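Local structure of serine proteinase inhibitor 1 (Myxoma virus, 6BJ5) at residues 20-24 with 224-229; 31-35 with 253-259; 39-44 with 311-315; 145-151 with 306-312. The protein inhibits serine endopeptidases as a member of the poxvirus branch of the serpin family and is important for the virulence of myxoma virus. All blocks are in the same frame, centred on the assembly; numbering follows the deposited sequence.

Contact 1 of 4, residues 20-24 with 224-229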
# COMPACT_ATOMS: atom_id res chain seq x y z
N LEU A 20 3.29 -4.31 6.73
CA LEU A 20 2.93 -3.18 7.56
C LEU A 20 4.14 -2.54 8.21
O LEU A 20 4.20 -1.31 8.36
CB LEU A 20 1.95 -3.66 8.62
CG LEU A 20 1.31 -2.58 9.47
CD1 LEU A 20 0.37 -1.83 8.51
CD2 LEU A 20 0.56 -3.19 10.66
N TRP A 21 5.15 -3.34 8.53
CA TRP A 21 6.36 -2.82 9.12
C TRP A 21 7.21 -2.09 8.10
O TRP A 21 8.14 -1.37 8.49
CB TRP A 21 7.14 -3.98 9.77
CG TRP A 21 6.57 -4.48 11.09
CD1 TRP A 21 5.36 -5.08 11.30
CD2 TRP A 21 7.23 -4.47 12.37
NE1 TRP A 21 5.20 -5.40 12.63
CE2 TRP A 21 6.34 -5.04 13.30
CE3 TRP A 21 8.47 -4.01 12.82
CZ2 TRP A 21 6.65 -5.16 14.65
CZ3 TRP A 21 8.78 -4.13 14.15
CH2 TRP A 21 7.87 -4.71 15.05
N THR A 22 6.94 -2.26 6.80
CA THR A 22 7.72 -1.54 5.81
C THR A 22 7.43 -0.05 5.84
O THR A 22 8.30 0.76 5.49
CB THR A 22 7.47 -2.09 4.40
OG1 THR A 22 7.84 -3.48 4.34
CG2 THR A 22 8.29 -1.32 3.36
N PHE A 23 6.22 0.35 6.28
CA PHE A 23 5.85 1.76 6.17
C PHE A 23 6.78 2.64 6.99
O PHE A 23 7.13 3.73 6.54
CB PHE A 23 4.40 2.01 6.59
CG PHE A 23 3.96 3.45 6.37
CD1 PHE A 23 3.63 3.91 5.10
CD2 PHE A 23 3.92 4.35 7.42
CE1 PHE A 23 3.27 5.22 4.89
CE2 PHE A 23 3.56 5.65 7.22
CZ PHE A 23 3.23 6.09 5.95
N ARG A 24 7.28 2.14 8.13
CA ARG A 24 8.20 2.94 8.93
C ARG A 24 9.49 3.33 8.21
O ARG A 24 10.11 4.32 8.62
CB ARG A 24 8.47 2.27 10.28
CG ARG A 24 7.24 1.70 10.98
CD ARG A 24 7.58 0.96 12.30
NE ARG A 24 6.44 0.22 12.86
CZ ARG A 24 6.47 -0.57 13.93
NH1 ARG A 24 7.62 -0.81 14.56
NH2 ARG A 24 5.34 -1.09 14.40
N VAL A 224 4.03 6.45 13.92
CA VAL A 224 4.63 5.62 12.88
C VAL A 224 5.52 4.56 13.51
O VAL A 224 5.43 3.37 13.18
CB VAL A 224 5.38 6.50 11.87
CG1 VAL A 224 6.30 5.66 11.02
CG2 VAL A 224 4.40 7.26 11.01
N ARG A 225 6.38 4.97 14.44
CA ARG A 225 7.32 4.03 15.04
C ARG A 225 6.64 2.97 15.91
O ARG A 225 7.29 1.98 16.25
CB ARG A 225 8.37 4.80 15.83
CG ARG A 225 9.40 5.44 14.91
CD ARG A 225 10.49 6.15 15.67
NE ARG A 225 9.95 7.33 16.32
CZ ARG A 225 9.79 8.51 15.72
NH1 ARG A 225 10.15 8.65 14.44
NH2 ARG A 225 9.28 9.53 16.38
N ALA A 226 5.36 3.13 16.25
CA ALA A 226 4.63 2.16 17.05
C ALA A 226 3.62 1.31 16.28
O ALA A 226 3.04 0.39 16.87
CB ALA A 226 3.88 2.89 18.17
N LEU A 227 3.33 1.63 15.01
CA LEU A 227 2.21 0.99 14.31
C LEU A 227 2.47 -0.49 14.08
O LEU A 227 3.48 -0.87 13.47
CB LEU A 227 1.98 1.69 12.96
CG LEU A 227 0.58 1.72 12.32
CD1 LEU A 227 0.60 1.13 10.95
CD2 LEU A 227 -0.52 1.09 13.19
N ASP A 228 1.54 -1.34 14.50
CA ASP A 228 1.61 -2.74 14.11
C ASP A 228 0.22 -3.34 14.27
O ASP A 228 -0.73 -2.65 14.63
CB ASP A 228 2.73 -3.48 14.87
CG ASP A 228 2.54 -3.51 16.41
OD1 ASP A 228 1.39 -3.52 16.92
OD2 ASP A 228 3.58 -3.49 17.11
N LEU A 229 0.10 -4.61 13.92
CA LEU A 229 -1.24 -5.17 13.83
C LEU A 229 -1.89 -5.29 15.20
O LEU A 229 -3.12 -5.22 15.31
CB LEU A 229 -1.20 -6.51 13.12
CG LEU A 229 -1.40 -6.32 11.61
CD1 LEU A 229 -1.30 -7.66 10.91
CD2 LEU A 229 -2.72 -5.63 11.26
O HOH W 1 2.75 -6.54 13.07
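V224 receives two residues of 20-24: its CG2 touches the ring edge of F23 at CE2, 4.2 Å away, and its carbonyl O lies 3.3 Å from R24 CG, so the aliphatic part of the arginine rests on the V224 backbone. The CA-to-CB bond of R225 points away from 20-24 and its NH2 forms a salt bridge with E222, but its carbonyl O sits over one face of the R24 guanidinium, 3.3 Å from NH1 at an angle poor for a hydrogen bond. The N-terminal helical part of the serpin fold here meets the turn between helices 220-226 and 229-238. L227 is buried, its CD1 3.8 Å from CD1 of L20; M31 of the second protein chain packs on both leucines. D228 is the N-cap of helix 229-238, OD1 bonded to L231 N and S230 OG, while its CB lies 3.8 Å from W21 NE1. At L229, CG is 3.8 Å from L20 CD2, and a water accepts from W21 NE1 (2.7 Å) and, weakly, L229 N (3.4 Å).

Contact 2 of 4, residues 31-35 with 253-259. With NAG (2-acetamido-2-deoxy-beta-D-glucopyranose), chain G.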
# COMPACT_ATOMS: atom_id res chain seq x y z
N ASP A 31 6.90 15.11 3.80
CA ASP A 31 6.20 14.81 2.56
C ASP A 31 4.94 14.00 2.86
O ASP A 31 4.70 13.57 4.00
CB ASP A 31 7.13 14.07 1.60
CG ASP A 31 6.66 14.09 0.18
OD1 ASP A 31 5.59 14.68 -0.08
OD2 ASP A 31 7.38 13.54 -0.68
N ASN A 32 4.15 13.80 1.83
CA ASN A 32 2.97 12.95 1.89
C ASN A 32 3.34 11.61 1.26
O ASN A 32 3.81 11.56 0.11
CB ASN A 32 1.81 13.59 1.16
CG ASN A 32 1.32 14.88 1.80
OD1 ASN A 32 0.74 15.71 1.12
ND2 ASN A 32 1.57 15.07 3.08
N VAL A 33 3.16 10.52 2.00
CA VAL A 33 3.52 9.20 1.52
C VAL A 33 2.29 8.31 1.61
O VAL A 33 1.59 8.32 2.62
CB VAL A 33 4.68 8.61 2.33
CG1 VAL A 33 5.04 7.22 1.81
CG2 VAL A 33 5.87 9.54 2.29
N VAL A 34 2.04 7.54 0.55
CA VAL A 34 0.99 6.53 0.51
C VAL A 34 1.63 5.19 0.17
O VAL A 34 2.64 5.11 -0.54
CB VAL A 34 -0.12 6.91 -0.48
CG1 VAL A 34 -0.75 8.22 -0.07
CG2 VAL A 34 0.44 7.01 -1.88
N PHE A 35 1.03 4.13 0.67
CA PHE A 35 1.69 2.83 0.65
C PHE A 35 0.64 1.74 0.65
O PHE A 35 -0.49 1.93 1.12
CB PHE A 35 2.61 2.73 1.87
CG PHE A 35 3.31 1.43 2.02
CD1 PHE A 35 4.15 0.95 1.03
CD2 PHE A 35 3.10 0.67 3.15
CE1 PHE A 35 4.81 -0.27 1.19
CE2 PHE A 35 3.73 -0.52 3.32
CZ PHE A 35 4.60 -1.00 2.33
N VAL A 253 -2.58 11.90 -3.47
CA VAL A 253 -1.15 11.67 -3.26
C VAL A 253 -0.69 10.50 -4.12
O VAL A 253 -1.38 9.48 -4.23
CB VAL A 253 -0.83 11.40 -1.77
CG1 VAL A 253 0.64 11.06 -1.59
CG2 VAL A 253 -1.17 12.62 -0.95
N GLU A 254 0.46 10.68 -4.75
CA GLU A 254 1.13 9.61 -5.48
C GLU A 254 2.55 9.49 -4.96
O GLU A 254 3.25 10.49 -4.76
CB GLU A 254 1.15 9.87 -7.00
CG GLU A 254 1.75 8.70 -7.80
CD GLU A 254 1.78 8.94 -9.30
OE1 GLU A 254 0.76 8.65 -9.97
OE2 GLU A 254 2.82 9.40 -9.82
N SER A 255 2.97 8.25 -4.74
CA SER A 255 4.25 7.92 -4.12
C SER A 255 4.90 6.83 -4.93
O SER A 255 4.25 5.83 -5.26
CB SER A 255 4.07 7.48 -2.66
OG SER A 255 3.74 8.57 -1.82
N VAL A 256 6.19 7.01 -5.25
CA VAL A 256 6.99 5.99 -5.93
C VAL A 256 8.10 5.60 -4.99
O VAL A 256 9.04 6.37 -4.77
CB VAL A 256 7.55 6.51 -7.25
CG1 VAL A 256 8.50 5.48 -7.83
CG2 VAL A 256 6.40 6.83 -8.21
N LEU A 257 8.03 4.37 -4.46
CA LEU A 257 8.84 3.95 -3.33
C LEU A 257 9.76 2.82 -3.74
O LEU A 257 9.35 1.91 -4.47
CB LEU A 257 7.96 3.46 -2.17
CG LEU A 257 6.89 4.43 -1.66
CD1 LEU A 257 6.03 3.80 -0.58
CD2 LEU A 257 7.52 5.72 -1.19
N ASP A 258 11.01 2.91 -3.28
CA ASP A 258 12.00 1.85 -3.44
C ASP A 258 12.10 1.10 -2.12
O ASP A 258 12.56 1.66 -1.12
CB ASP A 258 13.37 2.41 -3.82
CG ASP A 258 14.37 1.32 -4.16
OD1 ASP A 258 14.17 0.15 -3.75
OD2 ASP A 258 15.38 1.65 -4.81
N LEU A 259 11.71 -0.17 -2.13
CA LEU A 259 11.57 -0.91 -0.89
C LEU A 259 12.71 -1.88 -0.61
O LEU A 259 12.65 -2.59 0.39
CB LEU A 259 10.25 -1.68 -0.91
CG LEU A 259 9.03 -0.86 -1.31
CD1 LEU A 259 7.86 -1.83 -1.43
CD2 LEU A 259 8.72 0.16 -0.22
C1 NAG G . 11.16 13.55 3.09
C2 NAG G . 12.00 12.66 2.18
C3 NAG G . 12.55 13.44 1.00
C4 NAG G . 11.44 14.20 0.30
C5 NAG G . 10.69 15.07 1.31
C6 NAG G . 9.56 15.83 0.64
C7 NAG G . 14.12 11.48 2.36
C8 NAG G . 15.41 11.54 3.12
N2 NAG G . 13.07 12.06 2.95
O3 NAG G . 13.16 12.54 0.06
O4 NAG G . 11.99 15.03 -0.72
O5 NAG G . 10.16 14.25 2.35
O6 NAG G . 10.07 16.56 -0.49
O7 NAG G . 14.03 10.93 1.27
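V34 lays its CG1 on CG1 of V253, only 3.5 Å away, and this pair lies in a crossing between two strands that do not pair with each other. Their axes pass 5.9 Å apart at 71°, V33 CA and S255 CA coming closest at 5.8 Å, so side chains fill the gap instead of backbone bonds. The one hydrogen bond across it uses a side chain: V34 N donates to S255 OG at 3.1 Å, giving the buried serine a backbone partner. V253, S255, L257 and L259, alternate residues of one strand and its exit, all point toward 31-35. V253 CG2 meets N32 CB at 3.8 Å, while L257 reaches V33 (CD2 to CG1, 4.2 Å) and the F35 ring (CD1 to CD1, 3.8 Å). At the surface end D31 OD1 accepts from N32 N at 2.5 Å, and D31 CB lies 3.1 Å from O5 of the NAG of a glycan attached to the protein. Strand 243-258 belongs to the large serpin sheet and is bonded to strand 293-302, whereas strand 33-35 joins an antiparallel strand of the second protein chain; helix 23-26 covers V33, F35 and L257, with L40 of helix 37-49 beside F35 and L259.

Contact 3 of 4, residues 39-44 with 311-315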
# COMPACT_ATOMS: atom_id res chain seq x y z
N GLY A 39 -0.38 -4.87 -1.04
CA GLY A 39 0.28 -5.04 -2.33
C GLY A 39 1.70 -5.58 -2.20
O GLY A 39 2.16 -6.35 -3.05
N LEU A 40 2.43 -5.14 -1.18
CA LEU A 40 3.77 -5.67 -0.94
C LEU A 40 3.70 -7.14 -0.54
O LEU A 40 4.37 -7.99 -1.12
CB LEU A 40 4.46 -4.87 0.17
CG LEU A 40 5.89 -5.32 0.47
CD1 LEU A 40 6.71 -5.32 -0.82
CD2 LEU A 40 6.56 -4.38 1.48
N THR A 41 2.86 -7.44 0.46
CA THR A 41 2.69 -8.78 0.98
C THR A 41 2.26 -9.76 -0.10
O THR A 41 2.72 -10.91 -0.13
CB THR A 41 1.66 -8.74 2.12
OG1 THR A 41 2.23 -8.03 3.23
CG2 THR A 41 1.26 -10.15 2.56
N SER A 42 1.34 -9.34 -0.98
CA SER A 42 0.90 -10.23 -2.04
C SER A 42 2.03 -10.56 -3.01
O SER A 42 2.20 -11.72 -3.41
CB SER A 42 -0.28 -9.61 -2.79
OG SER A 42 -1.34 -9.33 -1.88
N ALA A 43 2.86 -9.57 -3.34
CA ALA A 43 4.00 -9.79 -4.23
C ALA A 43 4.99 -10.76 -3.61
O ALA A 43 5.40 -11.74 -4.25
CB ALA A 43 4.68 -8.44 -4.52
N LEU A 44 5.38 -10.51 -2.35
CA LEU A 44 6.31 -11.39 -1.65
C LEU A 44 5.76 -12.81 -1.55
O LEU A 44 6.52 -13.78 -1.59
CB LEU A 44 6.58 -10.84 -0.25
CG LEU A 44 7.28 -9.50 -0.08
CD1 LEU A 44 7.50 -9.21 1.40
CD2 LEU A 44 8.60 -9.53 -0.80
N ASP A 311 0.67 -0.66 -7.34
CA ASP A 311 1.34 -1.69 -8.12
C ASP A 311 2.73 -1.91 -7.56
O ASP A 311 3.50 -0.95 -7.44
CB ASP A 311 1.41 -1.30 -9.59
CG ASP A 311 0.05 -1.13 -10.21
OD1 ASP A 311 -0.77 -2.07 -10.09
OD2 ASP A 311 -0.22 -0.04 -10.76
N THR A 312 3.03 -3.15 -7.17
CA THR A 312 4.34 -3.52 -6.65
C THR A 312 5.07 -4.36 -7.68
O THR A 312 4.52 -5.34 -8.19
CB THR A 312 4.20 -4.29 -5.33
OG1 THR A 312 3.49 -3.48 -4.38
CG2 THR A 312 5.57 -4.64 -4.77
N ALA A 313 6.29 -3.95 -8.00
CA ALA A 313 7.11 -4.62 -9.01
C ALA A 313 8.40 -5.15 -8.40
O ALA A 313 9.23 -4.37 -7.92
CB ALA A 313 7.43 -3.66 -10.16
N ILE A 314 8.59 -6.47 -8.46
CA ILE A 314 9.82 -7.11 -7.99
C ILE A 314 10.69 -7.47 -9.20
O ILE A 314 10.26 -8.20 -10.10
CB ILE A 314 9.53 -8.35 -7.12
CG1 ILE A 314 8.83 -7.89 -5.84
CG2 ILE A 314 10.85 -9.05 -6.75
CD1 ILE A 314 8.35 -8.99 -4.92
N THR A 315 11.95 -7.02 -9.14
CA THR A 315 12.88 -6.83 -10.27
C THR A 315 12.22 -6.46 -11.57
O THR A 315 12.42 -5.33 -12.03
CB THR A 315 13.76 -8.07 -10.50
OG1 THR A 315 14.74 -8.12 -9.47
CG2 THR A 315 14.46 -7.99 -11.83
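Apolar contacts come first. The CB of A43 is the hub, touching I314 CD1 at 3.7 Å and T312 CG2 at 3.9 Å, so one small side chain fits against two alternate residues of the strand. I314 CD1 also reaches L44 CD2 at 4.2 Å, and L40, though its CA-to-CB bond points away, bends its CD1 back to within 4.2 Å of T312 CG2. G39 adds no side chain of its own, and its CA comes within 6.1 Å of T312 CA, with the T312 side chain directed at the helix. The axes of 39-44 and 311-314 run 8.1 Å apart at 35°. This is the serpin arrangement in which the helix after the first short strand lies beneath the large central sheet, probably at the so-called shutter, where the sheet parts to admit the reactive-centre loop. Among the polar groups, T312 OG1 is bonded to Q295 NE2 on strand 293-302, and G39 O accepts from S146 OG on strand 142-153. D311 points to the far side of the sheet, where R149 and S147 bind it, while T315, the last residue of this chain, binds T291 N through its hydroxyl.

Contact 4 of 4, residues 145-151 with 306-312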
# COMPACT_ATOMS: atom_id res chain seq x y z
N LEU A 145 4.63 -8.91 -10.46
CA LEU A 145 3.82 -7.70 -10.39
C LEU A 145 2.55 -7.97 -9.60
O LEU A 145 1.82 -8.94 -9.89
CB LEU A 145 3.53 -7.17 -11.79
CG LEU A 145 2.56 -5.99 -11.79
CD1 LEU A 145 3.28 -4.76 -11.32
CD2 LEU A 145 1.98 -5.79 -13.17
N SER A 146 2.30 -7.12 -8.59
CA SER A 146 1.12 -7.15 -7.72
C SER A 146 0.37 -5.82 -7.84
O SER A 146 0.93 -4.75 -7.54
CB SER A 146 1.53 -7.40 -6.26
OG SER A 146 0.40 -7.47 -5.40
N SER A 147 -0.89 -5.89 -8.24
CA SER A 147 -1.72 -4.70 -8.44
C SER A 147 -2.89 -4.73 -7.48
O SER A 147 -3.56 -5.76 -7.34
CB SER A 147 -2.25 -4.67 -9.87
OG SER A 147 -1.19 -4.47 -10.77
N VAL A 148 -3.16 -3.60 -6.82
CA VAL A 148 -4.28 -3.48 -5.89
C VAL A 148 -5.09 -2.26 -6.31
O VAL A 148 -4.52 -1.19 -6.56
CB VAL A 148 -3.84 -3.34 -4.42
CG1 VAL A 148 -5.05 -3.33 -3.54
CG2 VAL A 148 -2.93 -4.49 -4.01
N ARG A 149 -6.42 -2.42 -6.38
CA ARG A 149 -7.29 -1.30 -6.75
C ARG A 149 -8.51 -1.26 -5.84
O ARG A 149 -9.08 -2.29 -5.50
CB ARG A 149 -7.79 -1.42 -8.18
CG ARG A 149 -6.69 -1.46 -9.22
CD ARG A 149 -6.14 -0.09 -9.58
NE ARG A 149 -5.29 -0.20 -10.77
CZ ARG A 149 -4.08 -0.75 -10.81
NH1 ARG A 149 -3.53 -1.25 -9.71
NH2 ARG A 149 -3.42 -0.79 -11.96
N MET A 150 -8.89 -0.05 -5.46
CA MET A 150 -10.11 0.14 -4.69
C MET A 150 -10.72 1.46 -5.09
O MET A 150 -10.02 2.48 -5.11
CB MET A 150 -9.86 0.11 -3.20
CG MET A 150 -11.13 0.19 -2.40
SD MET A 150 -10.68 0.42 -0.71
CE MET A 150 -9.50 1.75 -0.95
N LYS A 151 -12.02 1.45 -5.41
CA LYS A 151 -12.77 2.68 -5.64
C LYS A 151 -14.15 2.48 -5.02
O LYS A 151 -14.92 1.66 -5.51
CB LYS A 151 -12.84 2.99 -7.13
CG LYS A 151 -13.46 4.33 -7.45
CD LYS A 151 -13.37 4.62 -8.94
CE LYS A 151 -13.92 6.01 -9.24
NZ LYS A 151 -15.36 6.12 -8.84
N THR A 306 -13.31 7.30 -1.82
CA THR A 306 -11.86 7.13 -1.98
C THR A 306 -11.53 6.28 -3.20
O THR A 306 -12.17 5.25 -3.44
CB THR A 306 -11.26 6.48 -0.73
OG1 THR A 306 -11.40 7.38 0.39
CG2 THR A 306 -9.77 6.12 -0.95
N THR A 307 -10.49 6.69 -3.94
CA THR A 307 -9.94 5.90 -5.04
C THR A 307 -8.48 5.64 -4.74
O THR A 307 -7.70 6.58 -4.55
CB THR A 307 -10.08 6.62 -6.39
OG1 THR A 307 -11.45 6.95 -6.63
CG2 THR A 307 -9.58 5.70 -7.54
N ALA A 308 -8.11 4.36 -4.66
CA ALA A 308 -6.77 3.97 -4.22
C ALA A 308 -6.20 2.92 -5.16
O ALA A 308 -6.89 1.98 -5.58
CB ALA A 308 -6.74 3.42 -2.80
N SER A 309 -4.90 3.02 -5.39
CA SER A 309 -4.27 2.20 -6.39
C SER A 309 -2.86 1.88 -5.96
O SER A 309 -2.16 2.74 -5.41
CB SER A 309 -4.26 2.95 -7.73
OG SER A 309 -3.77 2.13 -8.73
N SER A 310 -2.43 0.64 -6.23
CA SER A 310 -1.03 0.33 -5.94
C SER A 310 -0.54 -0.82 -6.80
O SER A 310 -1.22 -1.84 -6.95
CB SER A 310 -0.85 0.00 -4.46
OG SER A 310 0.52 -0.23 -4.20
N ASP A 311 0.67 -0.66 -7.34
CA ASP A 311 1.34 -1.69 -8.12
C ASP A 311 2.73 -1.91 -7.56
O ASP A 311 3.50 -0.95 -7.44
CB ASP A 311 1.41 -1.30 -9.59
CG ASP A 311 0.05 -1.13 -10.21
OD1 ASP A 311 -0.77 -2.07 -10.09
OD2 ASP A 311 -0.22 -0.04 -10.76
N THR A 312 3.03 -3.15 -7.17
CA THR A 312 4.34 -3.52 -6.65
C THR A 312 5.07 -4.36 -7.68
O THR A 312 4.52 -5.34 -8.19
CB THR A 312 4.20 -4.29 -5.33
OG1 THR A 312 3.49 -3.48 -4.38
CG2 THR A 312 5.57 -4.64 -4.77
O HOH W 2 0.82 -2.97 -4.96
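D311 OD1 gathers two partners at once: S147 OG, directly across, donates to it at 2.5 Å, and R149 NH1, diagonally placed two residues further along, forms a salt bridge with it at 2.9 Å. The backbone adds six antiparallel hydrogen bonds in three pairs: S146 with T312 (N to O 2.9 Å, O to N 2.7 Å), V148 with S310 (2.6 and 2.8 Å in the same order) and M150 with A308 (2.9 and 2.7 Å). Strand 305-314 lies between 142-153 and 293-302, as the reactive-centre loop does once a cleaved serpin has inserted it as an extra strand of its large sheet, and it probably is that loop. On the face of S146, V148 and M150, a water donates to S146 O (3.1 Å) and bonds S310 OG (2.9 Å) and T312 OG1 (2.8 Å), which also bond S297 OG and Q295 NE2 respectively. Packing there includes M150 CE on A308 CB at 3.7 Å, with F30 of the second protein chain against V148, A308 and S310. On the opposite face, with S147 and D311, K151 CG lies 3.4 Å from T307 OG1, and R149 CD the same distance from S309 OG.

In the fold
The first segments of contacts 1, 2 and 3 follow one another near the N-terminus, on helices 18-21 and 23-26, strand 33-35 and helix 37-49; each pairs with a residue range 200 or more positions later. Contact 4 begins only at 145-151 and ends, like contact 3, on strand 305-314; their centres are 11 Å apart, they share D311 and T312, and S146 meets G39 and A43 of the helix. Contact 2 reaches the same sheet through another strand, its centre about 14 Å from that of contact 3, while contact 1, its centre about 20 Å from that of contact 4, lies farther away. F23, F35, L259 and L40 link contacts 1, 2 and 3 in a continuous apolar layer, binding the N-terminal helices to the sheet that holds the probable inserted loop.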